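Local atomic coordinates of oxalate--CoA ligase (Arabidopsis thaliana, PDB entry 5IE2), a protein that belongs to the ANL superfamily of AMP-binding enzymes, with a large N-terminal part and a smaller C-terminal domain, and holds ATP in this model. Residues A290-A293 with P294-S298; I424-D427 with A428-T432. All coordinates share one frame; numbering follows the deposited sequence.

Interaction 1: residues A290-A293 with P294-S298; sequences ASLA and PVILS. With ATP (adenosine-5'-triphosphate), chain C.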
loop_
_atom_site.group_PDB
_atom_site.type_symbol
_atom_site.label_atom_id
_atom_site.label_comp_id
_atom_site.label_asym_id
_atom_site.label_seq_id
_atom_site.Cartn_x
_atom_site.Cartn_y
_atom_site.Cartn_z
ATOM N N ALA A 290 6.139 -4.864 2.995
ATOM C CA ALA A 290 7.522 -5.117 3.406
ATOM C C ALA A 290 7.465 -6.365 4.251
ATOM O O ALA A 290 6.383 -6.640 4.796
ATOM C CB ALA A 290 8.088 -3.915 4.233
ATOM N N SER A 291 8.570 -7.094 4.431
ATOM C CA SER A 291 8.445 -8.394 5.121
ATOM C C SER A 291 8.047 -8.219 6.559
ATOM O O SER A 291 8.556 -7.316 7.276
ATOM C CB SER A 291 9.715 -9.247 5.035
ATOM O OG SER A 291 10.774 -8.533 5.586
ATOM N N LEU A 292 7.101 -9.049 6.990
ATOM C CA LEU A 292 6.682 -9.118 8.402
ATOM C C LEU A 292 7.534 -10.189 9.109
ATOM O O LEU A 292 7.405 -11.381 8.820
ATOM C CB LEU A 292 5.200 -9.518 8.553
ATOM C CG LEU A 292 4.636 -9.581 9.982
ATOM C CD1 LEU A 292 4.532 -8.192 10.569
ATOM C CD2 LEU A 292 3.236 -10.223 10.015
ATOM N N ALA A 293 8.414 -9.783 10.022
ATOM C CA ALA A 293 9.212 -10.778 10.703
ATOM C C ALA A 293 8.289 -11.696 11.500
ATOM O O ALA A 293 7.299 -11.220 12.092
ATOM C CB ALA A 293 10.249 -10.089 11.636
ATOM N N PRO A 294 8.610 -13.004 11.550
ATOM C CA PRO A 294 7.796 -13.929 12.357
ATOM C C PRO A 294 7.586 -13.465 13.805
ATOM O O PRO A 294 6.513 -13.687 14.400
ATOM C CB PRO A 294 8.605 -15.222 12.312
ATOM C CG PRO A 294 9.195 -15.178 10.860
ATOM C CD PRO A 294 9.564 -13.723 10.665
ATOM N N VAL A 295 8.580 -12.800 14.369
ATOM C CA VAL A 295 8.417 -12.382 15.780
ATOM C C VAL A 295 7.350 -11.268 15.892
ATOM O O VAL A 295 6.556 -11.222 16.864
ATOM C CB VAL A 295 9.760 -11.964 16.369
ATOM C CG1 VAL A 295 10.260 -10.646 15.764
ATOM C CG2 VAL A 295 9.657 -11.862 17.924
ATOM N N ILE A 296 7.247 -10.396 14.882
ATOM C CA ILE A 296 6.180 -9.397 14.910
ATOM C C ILE A 296 4.815 -10.059 14.713
ATOM O O ILE A 296 3.822 -9.677 15.348
ATOM C CB ILE A 296 6.380 -8.299 13.850
ATOM C CG1 ILE A 296 7.776 -7.650 13.997
ATOM C CG2 ILE A 296 5.221 -7.273 13.921
ATOM C CD1 ILE A 296 8.055 -7.151 15.509
ATOM N N LEU A 297 4.755 -11.049 13.822
ATOM C CA LEU A 297 3.503 -11.789 13.649
ATOM C C LEU A 297 3.047 -12.382 15.010
ATOM O O LEU A 297 1.867 -12.194 15.429
ATOM C CB LEU A 297 3.688 -12.899 12.577
ATOM C CG LEU A 297 2.424 -13.699 12.214
ATOM C CD1 LEU A 297 2.555 -14.238 10.759
ATOM C CD2 LEU A 297 2.170 -14.873 13.145
ATOM N N SER A 298 3.968 -13.083 15.691
ATOM C CA SER A 298 3.688 -13.667 17.019
ATOM C C SER A 298 3.204 -12.634 17.982
ATOM O O SER A 298 2.234 -12.857 18.738
ATOM C CB SER A 298 4.952 -14.313 17.625
ATOM O OG SER A 298 5.249 -15.442 16.861
HETATM P PG ATP C . 10.475 1.009 -6.583
HETATM O O1G ATP C . 11.835 0.337 -6.397
HETATM O O2G ATP C . 10.574 2.430 -7.012
HETATM O O3G ATP C . 9.575 0.193 -7.509
HETATM P PB ATP C . 9.012 -0.213 -4.415
HETATM O O1B ATP C . 9.152 -0.130 -2.910
HETATM O O2B ATP C . 9.427 -1.434 -5.155
HETATM O O3B ATP C . 9.725 1.078 -5.135
HETATM P PA ATP C . 6.093 -0.584 -4.161
HETATM O O1A ATP C . 5.281 -0.992 -5.383
HETATM O O2A ATP C . 5.522 0.369 -3.184
HETATM O O3A ATP C . 7.438 0.113 -4.716
HETATM O "O5'" ATP C . 6.635 -1.910 -3.445
HETATM C "C5'" ATP C . 6.467 -3.248 -3.975
HETATM C "C4'" ATP C . 7.649 -4.074 -3.437
HETATM O "O4'" ATP C . 7.495 -4.240 -2.015
HETATM C "C3'" ATP C . 7.629 -5.490 -3.922
HETATM O "O3'" ATP C . 8.211 -5.562 -5.222
HETATM C "C2'" ATP C . 8.455 -6.218 -2.882
HETATM O "O2'" ATP C . 9.843 -5.912 -3.086
HETATM C "C1'" ATP C . 8.053 -5.485 -1.634
HETATM N N9 ATP C . 7.025 -6.211 -0.852
HETATM C C8 ATP C . 5.694 -6.069 -0.887
HETATM N N7 ATP C . 5.125 -6.919 0.023
HETATM C C5 ATP C . 6.153 -7.582 0.646
HETATM C C6 ATP C . 6.257 -8.600 1.717
HETATM N N6 ATP C . 5.122 -9.046 2.352
HETATM N N1 ATP C . 7.504 -8.998 2.059
HETATM C C2 ATP C . 8.615 -8.513 1.458
HETATM N N3 ATP C . 8.598 -7.586 0.466
HETATM C C4 ATP C . 7.387 -7.108 0.058
#

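Interaction 2: residues I424-D427 with A428-T432; sequences IEVD and AVLLT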
loop_
_atom_site.group_PDB
_atom_site.type_symbol
_atom_site.label_atom_id
_atom_site.label_comp_id
_atom_site.label_asym_id
_atom_site.label_seq_id
_atom_site.Cartn_x
_atom_site.Cartn_y
_atom_site.Cartn_z
ATOM N N ILE A 424 16.264 -9.614 4.371
ATOM C CA ILE A 424 14.988 -10.003 5.026
ATOM C C ILE A 424 15.227 -10.973 6.196
ATOM O O ILE A 424 14.721 -10.793 7.333
ATOM C CB ILE A 424 14.034 -10.689 3.979
ATOM C CG1 ILE A 424 13.488 -9.630 3.031
ATOM C CG2 ILE A 424 12.860 -11.456 4.664
ATOM C CD1 ILE A 424 12.498 -10.210 2.016
ATOM N N GLU A 425 16.002 -12.015 5.897
ATOM C CA GLU A 425 16.278 -13.072 6.882
ATOM C C GLU A 425 16.997 -12.489 8.115
ATOM O O GLU A 425 16.675 -12.780 9.320
ATOM C CB GLU A 425 17.133 -14.195 6.264
ATOM C CG GLU A 425 17.405 -15.336 7.237
ATOM C CD GLU A 425 18.339 -16.453 6.708
ATOM O OE1 GLU A 425 18.955 -16.309 5.628
ATOM O OE2 GLU A 425 18.467 -17.477 7.424
ATOM N N VAL A 426 18.013 -11.680 7.820
ATOM C CA VAL A 426 18.814 -11.114 8.920
ATOM C C VAL A 426 17.974 -10.117 9.743
ATOM O O VAL A 426 18.037 -10.157 10.982
ATOM C CB VAL A 426 20.107 -10.450 8.396
ATOM C CG1 VAL A 426 20.897 -9.798 9.526
ATOM C CG2 VAL A 426 20.979 -11.457 7.704
ATOM N N ASP A 427 17.152 -9.275 9.083
ATOM C CA ASP A 427 16.248 -8.350 9.805
ATOM C C ASP A 427 15.376 -9.084 10.810
ATOM O O ASP A 427 15.110 -8.601 11.947
ATOM C CB ASP A 427 15.249 -7.621 8.874
ATOM C CG ASP A 427 15.877 -6.577 7.969
ATOM O OD1 ASP A 427 17.070 -6.285 8.110
ATOM O OD2 ASP A 427 15.138 -6.014 7.103
ATOM N N ALA A 428 14.841 -10.207 10.327
ATOM C CA ALA A 428 13.948 -10.994 11.170
ATOM C C ALA A 428 14.714 -11.448 12.422
ATOM O O ALA A 428 14.163 -11.477 13.520
ATOM C CB ALA A 428 13.395 -12.200 10.406
ATOM N N VAL A 429 15.973 -11.811 12.250
ATOM C CA VAL A 429 16.736 -12.194 13.466
ATOM C C VAL A 429 16.975 -10.988 14.389
ATOM O O VAL A 429 16.841 -11.093 15.616
ATOM C CB VAL A 429 18.088 -12.880 13.092
ATOM C CG1 VAL A 429 19.079 -12.894 14.294
ATOM C CG2 VAL A 429 17.852 -14.332 12.532
ATOM N N LEU A 430 17.335 -9.846 13.829
ATOM C CA LEU A 430 17.627 -8.662 14.673
ATOM C C LEU A 430 16.452 -8.308 15.542
ATOM O O LEU A 430 16.605 -7.960 16.721
ATOM C CB LEU A 430 17.958 -7.463 13.811
ATOM C CG LEU A 430 19.266 -7.659 13.056
ATOM C CD1 LEU A 430 19.466 -6.506 12.039
ATOM C CD2 LEU A 430 20.392 -7.753 14.096
ATOM N N LEU A 431 15.257 -8.369 14.957
ATOM C CA LEU A 431 14.070 -8.009 15.738
ATOM C C LEU A 431 13.750 -8.967 16.907
ATOM O O LEU A 431 12.887 -8.648 17.741
ATOM C CB LEU A 431 12.834 -7.950 14.811
ATOM C CG LEU A 431 12.860 -6.782 13.829
ATOM C CD1 LEU A 431 11.567 -6.736 12.972
ATOM C CD2 LEU A 431 13.040 -5.443 14.544
ATOM N N THR A 432 14.375 -10.146 16.940
ATOM C CA THR A 432 14.137 -11.064 18.068
ATOM C C THR A 432 15.063 -10.771 19.248
ATOM O O THR A 432 14.899 -11.373 20.309
ATOM C CB THR A 432 14.292 -12.558 17.704
ATOM O OG1 THR A 432 15.658 -12.875 17.436
ATOM C CG2 THR A 432 13.473 -12.917 16.468
#

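Interaction 1: residues A290-A293 with P294-S298
Leu292, in the loop that leads into helix 294-304, lays its two methyls against the first turn of that helix. With CG anti to the backbone N (chi1 -178°), the forked end reaches the helix: Leu292 CD1 meets Ile296 CG2 at 3.5 Å, and Leu292 CD2 sits 3.7 Å from Leu297 CB, the two leucines crossing at about a right angle. This is the tight, buried part, closed off further by Val308, which touches both Leu292 and Leu297. Ala293 sits at the N-cap position; its methyl cannot cap, and its carbonyl takes the first i+4 bond of the helix, Leu297 N to Ala293 O at 3.1 Å (164°), while Ile296 N adds a weak, bent bond to the same oxygen. Pro294 suits the first turn of a helix, where a backbone N-H has no carbonyl of a preceding turn to reach. Ala293 CB is only loosely met by Val295 CG1 and Ile296 CG1, each 4.2 Å away, but Ala428 and Leu431 also cover this methyl; the solvent side is at Ser298, which is exposed. At the start of the loop the chain borders the ligand instead, with Ser291 N 3.2 Å from N1 of the ATP adenine.

Interaction 2: residues I424-D427 with A428-T432
From Ile424 to Leu431 the backbone makes four successive i+4 hydrogen bonds, Ala428 N to Ile424 O (3.1 Å), Val429 N to Glu425 O (3.2 Å), Leu430 N to Val426 O (2.9 Å) and Leu431 N to Asp427 O (3.0 Å). Side chains add little between the two halves of the helix. Val426 CG1 and Leu430 CD1, one turn apart, approach to a loose 4.4 Å; both residues are buried against strand 450-459, where Val426 touches Ile453 and Leu430 touches Cys455, and Leu430 also packs on helix 467-477. Leu430 CG is turned beside its own backbone N (chi1 -67°), which brings it to 3.5 Å from Val426 O. Ala428 CB rests 3.5 Å from Glu425 O. The acids have partners beyond this stretch: Glu425 OE1 forms a salt bridge with Lys482, and the Asp427 carboxylate is shared out, OD2 to Arg503 in a salt bridge and OD1 to the backbone N of Ala441. Farther along, Val429 O accepts two bonds from Thr432, from its N and from OG1, the hydroxyl lying 2.8 Å away in the carbonyl plane on a lone pair. These are the features of a short alpha-helix packed on a sheet strand and a second helix, here helix 423-430 of the C-terminal domain of an AMP-binding enzyme.

In the fold
Interaction 1 belongs to the AMP-binding part of the chain and interaction 2 to the C-terminal domain, yet their centres are 9 Å apart and they pack directly on each other. Ala293 CB lies 3.8 Å from both Ala428 CA and Leu431 CD1, so the N-cap residue of helix 294-304 fits against Ala428 and Leu431. Beside it, Val295 CB meets Thr432 CG2 at 3.8 Å. The seam runs toward the ligand: Ser291 OG touches Ile424 CG2 at 3.7 Å, and the Ile424 side chain comes within about 4 Å of ATP. Ala290 and Ser291 belong to the ATP pocket, whereas the magnesium ion is about 13 Å from the Ile424 side chain.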